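PDB 6PV5: putative O-GlcNAcase nagJ, which probably hydrolyses N-acetylhexosamine linkages as a family 84 glycoside hydrolase, here seen as the N-terminal, catalytic and post-catalytic domains of a longer protein. Local coordinates for residues 69-74 with 150-155; 158-163 with 212-217. All blocks are in the same frame, centred on the assembly; numbering follows the deposited sequence.

Contact 1: residues 69-74 with 150-155; sequences LADTYA and NDETGT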
ATOM      1  N   LEU A  69      -4.987  28.188  16.602  1.00 76.70           N
ATOM      2  CA  LEU A  69      -3.856  27.583  17.362  1.00 87.49           C
ATOM      3  C   LEU A  69      -3.431  26.256  16.727  1.00 93.74           C
ATOM      4  O   LEU A  69      -2.246  26.051  16.461  1.00 95.76           O
ATOM      5  CB  LEU A  69      -4.265  27.397  18.828  1.00 81.93           C
ATOM      6  N   ALA A  70      -4.402  25.363  16.486  1.00 98.34           N
ATOM      7  CA  ALA A  70      -4.138  24.015  15.997  1.00 95.38           C
ATOM      8  C   ALA A  70      -4.321  23.935  14.479  1.00 94.10           C
ATOM      9  O   ALA A  70      -4.990  24.782  13.884  1.00 89.63           O
ATOM     10  CB  ALA A  70      -5.022  23.027  16.723  1.00 91.52           C
ATOM     11  N   ASP A  71      -3.720  22.900  13.866  1.00 91.09           N
ATOM     12  CA  ASP A  71      -3.782  22.670  12.428  1.00 84.55           C
ATOM     13  C   ASP A  71      -5.231  22.739  11.958  1.00 78.48           C
ATOM     14  O   ASP A  71      -6.085  22.041  12.498  1.00 80.71           O
ATOM     15  CB  ASP A  71      -3.166  21.323  12.029  1.00 82.29           C
ATOM     16  CG  ASP A  71      -3.432  20.920  10.581  1.00 80.41           C
ATOM     17  OD1 ASP A  71      -2.843  21.540   9.657  1.00 71.70           O
ATOM     18  OD2 ASP A  71      -4.236  19.998  10.381  1.00 75.18           O
ATOM     19  N   THR A  72      -5.478  23.574  10.940  1.00 77.96           N
ATOM     20  CA  THR A  72      -6.793  23.707  10.330  1.00 79.17           C
ATOM     21  C   THR A  72      -7.442  22.330  10.211  1.00 78.06           C
ATOM     22  O   THR A  72      -8.546  22.114  10.710  1.00 83.07           O
ATOM     23  CB  THR A  72      -6.719  24.416   8.971  1.00 78.71           C
ATOM     24  N   TYR A  73      -6.718  21.394   9.584  1.00 75.11           N
ATOM     25  CA  TYR A  73      -7.291  20.117   9.193  1.00 63.63           C
ATOM     26  C   TYR A  73      -7.464  19.210  10.408  1.00 60.02           C
ATOM     27  O   TYR A  73      -8.560  18.708  10.647  1.00 58.22           O
ATOM     28  CB  TYR A  73      -6.483  19.502   8.054  1.00 65.73           C
ATOM     29  CG  TYR A  73      -6.341  20.377   6.837  1.00 60.52           C
ATOM     30  CD1 TYR A  73      -5.084  20.736   6.366  1.00 62.75           C
ATOM     31  CD2 TYR A  73      -7.452  20.843   6.149  1.00 57.88           C
ATOM     32  CE1 TYR A  73      -4.927  21.529   5.239  1.00 58.51           C
ATOM     33  CE2 TYR A  73      -7.311  21.640   5.021  1.00 61.71           C
ATOM     34  CZ  TYR A  73      -6.047  21.985   4.568  1.00 58.26           C
ATOM     35  OH  TYR A  73      -5.896  22.765   3.461  1.00 64.75           O
ATOM     36  N   ALA A  74      -6.398  19.036  11.196  1.00 54.96           N
ATOM     37  CA  ALA A  74      -6.497  18.254  12.417  1.00 60.54           C
ATOM     38  C   ALA A  74      -7.729  18.692  13.208  1.00 68.59           C
ATOM     39  O   ALA A  74      -8.445  17.850  13.749  1.00 64.33           O
ATOM     40  CB  ALA A  74      -5.237  18.387  13.232  1.00 60.10           C
ATOM     41  N   ASN A 150       3.843  16.324  17.114  1.00 58.83           N
ATOM     42  CA  ASN A 150       5.137  16.983  17.051  1.00 58.99           C
ATOM     43  C   ASN A 150       5.091  18.028  15.948  1.00 55.70           C
ATOM     44  O   ASN A 150       6.060  18.750  15.750  1.00 66.71           O
ATOM     45  CB  ASN A 150       6.282  16.022  16.726  1.00 59.38           C
ATOM     46  CG  ASN A 150       6.555  15.014  17.818  1.00 62.34           C
ATOM     47  OD1 ASN A 150       5.901  15.010  18.859  1.00 67.49           O
ATOM     48  ND2 ASN A 150       7.531  14.154  17.588  1.00 68.06           N
ATOM     49  N   ASP A 151       3.965  18.082  15.233  1.00 53.25           N
ATOM     50  CA  ASP A 151       3.835  18.931  14.059  1.00 51.18           C
ATOM     51  C   ASP A 151       2.400  18.845  13.545  1.00 48.76           C
ATOM     52  O   ASP A 151       1.591  18.098  14.083  1.00 55.14           O
ATOM     53  CB  ASP A 151       4.877  18.571  12.995  1.00 58.66           C
ATOM     54  CG  ASP A 151       5.057  17.070  12.793  1.00 63.11           C
ATOM     55  OD1 ASP A 151       4.244  16.292  13.345  1.00 63.91           O
ATOM     56  OD2 ASP A 151       6.024  16.680  12.099  1.00 66.87           O
ATOM     57  N   GLU A 152       2.102  19.605  12.489  1.00 51.75           N
ATOM     58  CA  GLU A 152       0.749  19.724  11.974  1.00 61.41           C
ATOM     59  C   GLU A 152       0.243  18.374  11.472  1.00 61.75           C
ATOM     60  O   GLU A 152      -0.941  18.069  11.612  1.00 62.06           O
ATOM     61  CB  GLU A 152       0.665  20.825  10.917  1.00 70.33           C
ATOM     62  CG  GLU A 152       0.273  22.171  11.510  1.00 78.14           C
ATOM     63  CD  GLU A 152       0.356  23.355  10.563  1.00 80.91           C
ATOM     64  OE1 GLU A 152       1.483  23.713  10.182  1.00 84.57           O
ATOM     65  OE2 GLU A 152      -0.706  23.911  10.208  1.00 83.19           O
ATOM     66  N   THR A 153       1.151  17.568  10.911  1.00 59.74           N
ATOM     67  CA  THR A 153       0.782  16.255  10.406  1.00 54.68           C
ATOM     68  C   THR A 153       0.518  15.326  11.580  1.00 51.06           C
ATOM     69  O   THR A 153      -0.486  14.620  11.584  1.00 54.45           O
ATOM     70  CB  THR A 153       1.849  15.682   9.469  1.00 53.13           C
ATOM     71  OG1 THR A 153       1.862  16.533   8.323  1.00 51.11           O
ATOM     72  CG2 THR A 153       1.551  14.256   9.061  1.00 48.47           C
ATOM     73  N   GLY A 154       1.421  15.365  12.569  1.00 47.14           N
ATOM     74  CA  GLY A 154       1.324  14.556  13.773  1.00 46.23           C
ATOM     75  C   GLY A 154      -0.039  14.690  14.452  1.00 51.34           C
ATOM     76  O   GLY A 154      -0.574  13.712  14.972  1.00 52.55           O
ATOM     77  N   THR A 155      -0.583  15.911  14.444  1.00 48.96           N
ATOM     78  CA  THR A 155      -1.828  16.237  15.127  1.00 55.26           C
ATOM     79  C   THR A 155      -3.016  15.675  14.337  1.00 51.31           C
ATOM     80  O   THR A 155      -3.968  15.163  14.920  1.00 52.11           O
ATOM     81  CB  THR A 155      -1.914  17.748  15.427  1.00 56.88           C
ATOM     82  OG1 THR A 155      -0.786  18.142  16.214  1.00 60.48           O
ATOM     83  CG2 THR A 155      -3.172  18.149  16.169  1.00 55.52           C
TER
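E152 and T155, one turn apart on helix 152-163, meet D71 and A74 at the start of helix 72-82. Just ahead of E152, D151 is the N-cap of its helix. Its OD1 takes the N-H of G154 from above the carboxylate plane at 3.1 Å, a bent bond (139°), while OD2 accepts from E130 N and ties the cap to a neighbouring loop. E152 then reaches across to D71, its CG 3.6 Å from D71 CB. The two side chains cross at about a right angle, with carboxylate planes 71° apart, and E152 OE2 comes within 3.2 Å of D71 OD1. Both oxygens are acceptors, so the approach is probably costly; the salt bridge from D71 OD1 to K257, in the catalytic region, may offset it. This pair of N-capped helices belongs to the N-terminal α/β domain, related to domain 2 of family 20 hydrolases, and here their first turns run side by side in the same direction. D71 caps its own helix through OD2, which accepts from A74 N. One turn beyond E152, the methyl of T155 closes the contact by packing on A74, CG2 to CB at 3.6 Å. T155 holds CG2 anti to its backbone nitrogen and thus offers carbon to A74, while OG1 faces D107 OD1, at best a weak hydrogen bond.

Contact 2: residues 158-163 with 212-217; sequences GVKSLK and YGEYKM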
ATOM      1  N   GLY A 158      -2.999  12.096  14.957  1.00 51.64           N
ATOM      2  CA  GLY A 158      -3.510  11.888  16.303  1.00 48.17           C
ATOM      3  C   GLY A 158      -5.029  11.760  16.285  1.00 48.86           C
ATOM      4  O   GLY A 158      -5.588  10.899  16.964  1.00 52.78           O
ATOM      5  N   VAL A 159      -5.673  12.610  15.475  1.00 46.35           N
ATOM      6  CA  VAL A 159      -7.124  12.627  15.356  1.00 52.43           C
ATOM      7  C   VAL A 159      -7.610  11.399  14.581  1.00 52.89           C
ATOM      8  O   VAL A 159      -8.659  10.839  14.899  1.00 52.20           O
ATOM      9  CB  VAL A 159      -7.622  13.931  14.705  1.00 49.99           C
ATOM     10  CG1 VAL A 159      -9.131  13.919  14.529  1.00 51.31           C
ATOM     11  CG2 VAL A 159      -7.182  15.166  15.479  1.00 50.28           C
ATOM     12  N   LYS A 160      -6.858  11.003  13.542  1.00 57.33           N
ATOM     13  CA  LYS A 160      -7.171   9.801  12.778  1.00 51.15           C
ATOM     14  C   LYS A 160      -7.158   8.595  13.712  1.00 49.50           C
ATOM     15  O   LYS A 160      -8.003   7.713  13.592  1.00 55.51           O
ATOM     16  CB  LYS A 160      -6.188   9.602  11.617  1.00 48.09           C
ATOM     17  CG  LYS A 160      -6.334  10.583  10.464  1.00 42.59           C
ATOM     18  CD  LYS A 160      -7.683  10.472   9.796  1.00 43.99           C
ATOM     19  CE  LYS A 160      -7.816  11.370   8.593  1.00 40.12           C
ATOM     20  NZ  LYS A 160      -9.041  11.043   7.824  1.00 45.27           N
ATOM     21  N   SER A 161      -6.210   8.571  14.656  1.00 48.52           N
ATOM     22  CA  SER A 161      -6.165   7.486  15.623  1.00 48.63           C
ATOM     23  C   SER A 161      -7.321   7.614  16.608  1.00 53.67           C
ATOM     24  O   SER A 161      -7.857   6.597  17.052  1.00 53.72           O
ATOM     25  CB  SER A 161      -4.846   7.411  16.336  1.00 49.34           C
ATOM     26  OG  SER A 161      -3.823   6.981  15.455  1.00 51.22           O
ATOM     27  N   LEU A 162      -7.687   8.859  16.957  1.00 53.47           N
ATOM     28  CA  LEU A 162      -8.815   9.067  17.854  1.00 52.78           C
ATOM     29  C   LEU A 162     -10.090   8.538  17.199  1.00 49.74           C
ATOM     30  O   LEU A 162     -10.839   7.821  17.849  1.00 46.67           O
ATOM     31  CB  LEU A 162      -8.959  10.540  18.262  1.00 56.26           C
ATOM     32  CG  LEU A 162     -10.106  10.815  19.247  1.00 59.02           C
ATOM     33  CD1 LEU A 162      -9.845  10.193  20.623  1.00 55.18           C
ATOM     34  CD2 LEU A 162     -10.437  12.300  19.358  1.00 47.42           C
ATOM     35  N   LYS A 163     -10.289   8.859  15.908  1.00 51.70           N
ATOM     36  CA  LYS A 163     -11.477   8.484  15.148  1.00 53.69           C
ATOM     37  C   LYS A 163     -11.680   6.968  15.135  1.00 54.30           C
ATOM     38  O   LYS A 163     -12.806   6.513  14.959  1.00 65.21           O
ATOM     39  CB  LYS A 163     -11.445   9.058  13.725  1.00 51.35           C
ATOM     40  N   TYR A 212      -5.468   7.200   1.926  1.00 31.75           N
ATOM     41  CA  TYR A 212      -4.091   7.366   2.379  1.00 33.86           C
ATOM     42  C   TYR A 212      -4.007   8.148   3.690  1.00 34.71           C
ATOM     43  O   TYR A 212      -3.306   7.731   4.616  1.00 33.84           O
ATOM     44  CB  TYR A 212      -3.247   8.038   1.302  1.00 33.10           C
ATOM     45  CG  TYR A 212      -3.279   7.340  -0.030  1.00 33.25           C
ATOM     46  CD1 TYR A 212      -3.624   5.997  -0.140  1.00 32.82           C
ATOM     47  CD2 TYR A 212      -2.935   8.016  -1.190  1.00 31.45           C
ATOM     48  CE1 TYR A 212      -3.656   5.358  -1.371  1.00 28.54           C
ATOM     49  CE2 TYR A 212      -2.962   7.381  -2.423  1.00 33.72           C
ATOM     50  CZ  TYR A 212      -3.320   6.044  -2.515  1.00 29.71           C
ATOM     51  OH  TYR A 212      -3.350   5.420  -3.735  1.00 30.58           O
ATOM     52  N   GLY A 213      -4.753   9.259   3.772  1.00 35.42           N
ATOM     53  CA  GLY A 213      -4.804  10.088   4.969  1.00 33.12           C
ATOM     54  C   GLY A 213      -5.430   9.351   6.143  1.00 38.93           C
ATOM     55  O   GLY A 213      -5.000   9.503   7.288  1.00 42.70           O
ATOM     56  N   GLU A 214      -6.432   8.525   5.832  1.00 38.61           N
ATOM     57  CA  GLU A 214      -7.089   7.720   6.843  1.00 40.45           C
ATOM     58  C   GLU A 214      -6.097   6.778   7.528  1.00 39.16           C
ATOM     59  O   GLU A 214      -6.233   6.494   8.720  1.00 36.11           O
ATOM     60  CB  GLU A 214      -8.260   6.965   6.213  1.00 46.01           C
ATOM     61  CG  GLU A 214      -9.206   6.380   7.247  1.00 56.42           C
ATOM     62  CD  GLU A 214     -10.202   7.349   7.868  1.00 65.90           C
ATOM     63  OE1 GLU A 214     -11.182   6.868   8.487  1.00 76.81           O
ATOM     64  OE2 GLU A 214     -10.006   8.579   7.735  1.00 62.69           O
ATOM     65  N   TYR A 215      -5.092   6.311   6.771  1.00 35.95           N
ATOM     66  CA  TYR A 215      -4.223   5.253   7.263  1.00 37.21           C
ATOM     67  C   TYR A 215      -2.764   5.713   7.329  1.00 38.29           C
ATOM     68  O   TYR A 215      -1.853   4.888   7.431  1.00 33.89           O
ATOM     69  CB  TYR A 215      -4.493   3.960   6.485  1.00 34.16           C
ATOM     70  CG  TYR A 215      -5.887   3.464   6.769  1.00 35.31           C
ATOM     71  CD1 TYR A 215      -6.170   2.873   7.985  1.00 31.98           C
ATOM     72  CD2 TYR A 215      -6.929   3.659   5.871  1.00 32.67           C
ATOM     73  CE1 TYR A 215      -7.444   2.432   8.292  1.00 36.28           C
ATOM     74  CE2 TYR A 215      -8.218   3.237   6.172  1.00 36.14           C
ATOM     75  CZ  TYR A 215      -8.471   2.623   7.389  1.00 34.90           C
ATOM     76  OH  TYR A 215      -9.710   2.196   7.748  1.00 37.09           O
ATOM     77  N   LYS A 216      -2.576   7.039   7.265  1.00 38.85           N
ATOM     78  CA  LYS A 216      -1.329   7.710   7.603  1.00 36.92           C
ATOM     79  C   LYS A 216      -0.264   7.443   6.540  1.00 38.63           C
ATOM     80  O   LYS A 216       0.924   7.462   6.853  1.00 40.39           O
ATOM     81  CB  LYS A 216      -0.847   7.339   9.011  1.00 35.90           C
ATOM     82  CG  LYS A 216      -1.844   7.566  10.144  1.00 37.19           C
ATOM     83  CD  LYS A 216      -1.283   7.246  11.499  1.00 42.81           C
ATOM     84  CE  LYS A 216      -2.281   7.442  12.619  1.00 47.02           C
ATOM     85  NZ  LYS A 216      -2.969   6.179  12.984  1.00 46.54           N
ATOM     86  N   MET A 217      -0.688   7.237   5.287  1.00 34.40           N
ATOM     87  CA  MET A 217       0.243   7.293   4.170  1.00 38.28           C
ATOM     88  C   MET A 217       0.317   8.736   3.692  1.00 38.84           C
ATOM     89  O   MET A 217      -0.709   9.360   3.473  1.00 37.37           O
ATOM     90  CB  MET A 217      -0.207   6.422   2.998  1.00 36.64           C
ATOM     91  CG  MET A 217      -0.545   4.992   3.404  1.00 41.76           C
ATOM     92  SD  MET A 217      -0.728   3.903   1.950  1.00 44.13           S
ATOM     93  CE  MET A 217       0.992   3.614   1.537  1.00 39.74           C
TER
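Two lysines reach across this interface in opposite senses, K160, near the end of helix 152-163, toward E214 and K216 back toward S161. K160 leans over the last turn of the facing helix. Its chain is bent at chi2 (-62°) and passes the carbonyl of G213, with CG and CE each 3.6 Å from G213 O. Beyond this bend the lysine is extended, and its ammonium meets the carboxylate of E214 in a salt bridge, K160 NZ to E214 OE2 at 2.6 Å. The nitrogen arrives nearly in line with the C-O bond, and the two side chains cross roughly perpendicularly. E214 starts out pointing away from its partner helix; the turn at its chi2 (79°) folds the carboxylate back to the lysine.

Residues 212-217 end helix 202-214 in a Schellman motif: M217 N binds Y212 O at 2.7 Å, a weak bond runs from K216 N to G213 O, and K216 takes the left-handed conformation. Y212 O also accepts from Y215 N, the two donors coming from opposite faces of its plane. This is the first helix of the catalytic (β/α)8 barrel, and its C-terminal end faces the N-terminal domain, where a lysine such as K160 would probably be favoured by the helix dipole.

K216 runs out from the motif as an extended chain until a bend at its last torsion (96°) presents NZ to S161 OG, 2.7 Å away. The same hydroxyl is hydrogen-bonded to Y132 OH, so the serine oxygen joins the barrel lysine to a strand of the N-terminal sheet. The other side of the motif is tied to the barrel, where R189 NE of strand 188-192 donates to K216 O.

From the N terminus, contact 1 closes the first loop. Between residues 74 and 150 the chain lays down strands 102-106, 132-137 and 144-149 of the N-terminal sheet and helix 113-118, then returns beside the start of helix 72-82. Helix 152-163 serves both contacts, one at its first turn and the other near its end. Contact 2 opens only after contact 1 has closed: its loop adds strands 166-167 and 174-182 to the sheet, enters the barrel through strand 188-192 and returns along helix 202-214. The loops are in series, neither nested nor crossed. Contact 1 pairs helices within the N-terminal domain; contact 2 joins that domain to the barrel. The two meet where A74 O packs against V159 CG2.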